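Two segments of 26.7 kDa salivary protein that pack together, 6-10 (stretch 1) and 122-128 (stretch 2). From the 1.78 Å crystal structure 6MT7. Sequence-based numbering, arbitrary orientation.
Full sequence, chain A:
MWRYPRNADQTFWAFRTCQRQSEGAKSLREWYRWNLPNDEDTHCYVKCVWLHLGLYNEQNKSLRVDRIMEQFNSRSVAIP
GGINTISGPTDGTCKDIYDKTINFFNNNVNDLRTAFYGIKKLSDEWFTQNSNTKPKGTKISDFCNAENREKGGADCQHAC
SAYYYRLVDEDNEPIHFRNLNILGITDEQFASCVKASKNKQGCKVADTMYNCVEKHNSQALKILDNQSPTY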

# COMPACT_ATOMS: atom_id res chain seq x y z
N ARG A 6 -4.37 3.84 -8.84
CA ARG A 6 -4.62 3.14 -7.58
C ARG A 6 -6.06 3.36 -7.15
O ARG A 6 -6.60 4.46 -7.27
N ASN A 7 -6.69 2.29 -6.65
CA ASN A 7 -8.09 2.41 -6.27
C ASN A 7 -8.18 2.78 -4.79
O ASN A 7 -7.18 2.92 -4.10
N ALA A 8 -9.41 2.96 -4.29
CA ALA A 8 -9.58 3.49 -2.93
C ALA A 8 -9.17 2.48 -1.86
O ALA A 8 -8.83 2.88 -0.74
N ASP A 9 -9.25 1.19 -2.15
CA ASP A 9 -8.73 0.19 -1.22
C ASP A 9 -7.21 0.21 -1.21
O ASP A 9 -6.58 0.07 -0.15
N GLN A 10 -6.61 0.39 -2.38
CA GLN A 10 -5.16 0.36 -2.48
C GLN A 10 -4.54 1.60 -1.85
O GLN A 10 -3.45 1.53 -1.27
N LEU A 122 -15.88 10.24 -1.06
CA LEU A 122 -15.35 9.66 -2.30
C LEU A 122 -14.89 8.22 -2.10
O LEU A 122 -15.07 7.38 -2.98
N SER A 123 -14.25 7.94 -0.96
CA SER A 123 -13.87 6.56 -0.65
C SER A 123 -15.11 5.68 -0.48
O SER A 123 -15.20 4.60 -1.08
N ASP A 124 -16.06 6.12 0.34
CA ASP A 124 -17.30 5.36 0.53
C ASP A 124 -17.98 5.05 -0.79
O ASP A 124 -18.45 3.93 -1.01
N GLU A 125 -18.04 6.03 -1.69
CA GLU A 125 -18.66 5.81 -2.99
C GLU A 125 -17.91 4.75 -3.78
O GLU A 125 -18.53 3.86 -4.36
N TRP A 126 -16.58 4.83 -3.80
CA TRP A 126 -15.81 3.80 -4.50
C TRP A 126 -16.14 2.41 -3.96
O TRP A 126 -16.35 1.47 -4.73
N PHE A 127 -16.17 2.25 -2.63
CA PHE A 127 -16.38 0.92 -2.05
C PHE A 127 -17.79 0.41 -2.32
O PHE A 127 -17.97 -0.78 -2.61
N THR A 128 -18.79 1.28 -2.21
CA THR A 128 -20.16 0.85 -2.49
C THR A 128 -20.29 0.39 -3.94
O THR A 128 -21.01 -0.57 -4.23

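This contact sets the first turn of one helix, with the capping residue before it, against the side of another, and it relies on apolar packing: no direct hydrogen bond crosses between the stretches, and together they bury 259 Å². The backbones come nearest at Ala8 and Ser123, whose CA atoms lie 5.7 Å apart.

The apolar centre is Ala8 against two aromatic rings. Ala8 CB points toward the second helix and lies 3.6 Å from Trp126 CG and 4.1 Å from Phe127 CE2. Trp126 also points in; with chi1 at t and chi2 at 92°, its indole lies along the start of the first helix, and the backbone nitrogens of Ala8 and Asp9 sit over one face of the ring. Asn7 meets the far end of the same indole obliquely, its CB 3.3 Å from Trp126 CZ2. Phe127 reaches the contact differently. Its CA-to-CB bond runs sideways, but chi1 of -86° (m) and chi2 of -82° bring the end of the ring nearer, so that Phe127 CZ comes 3.7 Å from Asp9 CA and 3.8 Å from Asp9 CB. Asp9, its CA-to-CB bond sideways and chi1 at t, packs here through CA and CB; its carboxylate oxygens, hydrogen-bonded elsewhere in the structure, are not clear of the ring, since Asp9 OD1 is 4.1 Å from Phe127 CZ.

Two side-chain hydrogen bonds within the first stretch order its start. Asn7, chi1 at p, is the N-cap: its OD1 accepts from Gln10 N at 2.8 Å. Gln10, with chi1 at m and chi2 at t, returns the bond, its OE1 accepting from Asn7 N at 2.8 Å. This reciprocal pair closes the turn from which Asn7 and Ala8 present their CB atoms to Trp126. Asn7 both caps the helix and packs on the indole: its CB makes the closest approach, and its amide lies against the same ring.

Across the contact, polar linkage is left to one water. The water donates to Ala8 O at 2.7 Å and is hydrogen-bonded to Ser123 OG at 2.9 Å, joining a backbone carbonyl to a side chain whose chi1 is t. Ser123 OG also stands 4.2 Å from Ala8 CB, so the hydroxyl borders the apolar patch as well as holding the water.

On the second helix, the inward work falls to Ser123, Trp126 and Phe127, an i, i+3, i+4 set. The rule to read here is a small residue beside a capped helix start, covered by two neighbouring aromatics.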

# COMPACT_ATOMS: atom_id res chain seq x y z
CB ARG A 6 -3.66 3.65 -6.50
CG ARG A 6 -2.19 3.68 -6.93
CD ARG A 6 -1.68 2.30 -7.36
NE ARG A 6 -1.67 1.35 -6.24
CZ ARG A 6 -1.69 0.03 -6.40
NH1 ARG A 6 -1.72 -0.50 -7.63
NH2 ARG A 6 -1.67 -0.78 -5.33
CB ASN A 7 -8.86 1.13 -6.64
CG ASN A 7 -8.46 -0.08 -5.81
OD1 ASN A 7 -8.17 0.02 -4.63
ND2 ASN A 7 -8.46 -1.26 -6.45
CB ALA A 8 -11.03 3.91 -2.71
CB ASP A 9 -9.25 -1.19 -1.60
CG ASP A 9 -8.65 -2.31 -0.75
OD1 ASP A 9 -8.98 -2.36 0.45
OD2 ASP A 9 -7.85 -3.12 -1.28
CB GLN A 10 -4.75 0.24 -3.94
CG GLN A 10 -5.08 -1.13 -4.54
CD GLN A 10 -4.99 -1.15 -6.05
OE1 GLN A 10 -5.19 -0.13 -6.73
NE2 GLN A 10 -4.67 -2.32 -6.60
CB LEU A 122 -14.19 10.52 -2.80
CG LEU A 122 -14.58 11.96 -3.14
CD1 LEU A 122 -13.41 12.71 -3.73
CD2 LEU A 122 -15.77 11.95 -4.10
CB SER A 123 -13.03 6.54 0.63
OG SER A 123 -12.68 5.21 0.97
CB ASP A 124 -18.26 6.13 1.43
CG ASP A 124 -17.80 6.21 2.87
OD1 ASP A 124 -16.71 5.71 3.21
OD2 ASP A 124 -18.55 6.80 3.68
CB GLU A 125 -18.75 7.12 -3.78
CG GLU A 125 -19.73 8.11 -3.17
CD GLU A 125 -19.80 9.42 -3.93
OE1 GLU A 125 -18.94 9.66 -4.80
OE2 GLU A 125 -20.71 10.23 -3.63
CB TRP A 126 -14.30 4.08 -4.38
CG TRP A 126 -13.52 3.14 -5.25
CD1 TRP A 126 -13.13 3.35 -6.55
CD2 TRP A 126 -13.10 1.81 -4.92
NE1 TRP A 126 -12.48 2.24 -7.03
CE2 TRP A 126 -12.46 1.28 -6.05
CE3 TRP A 126 -13.21 1.01 -3.77
CZ2 TRP A 126 -11.91 -0.01 -6.08
CZ3 TRP A 126 -12.67 -0.27 -3.80
CH2 TRP A 126 -12.02 -0.76 -4.93
CB PHE A 127 -16.11 0.94 -0.55
CG PHE A 127 -14.67 0.73 -0.19
CD1 PHE A 127 -14.13 -0.55 -0.14
CD2 PHE A 127 -13.85 1.81 0.06
CE1 PHE A 127 -12.80 -0.74 0.17
CE2 PHE A 127 -12.52 1.62 0.38
CZ PHE A 127 -12.00 0.34 0.44
CB THR A 128 -21.14 1.99 -2.21
OG1 THR A 128 -21.08 2.33 -0.82
CG2 THR A 128 -22.58 1.55 -2.55
O HOH W 1 -9.82 5.00 0.51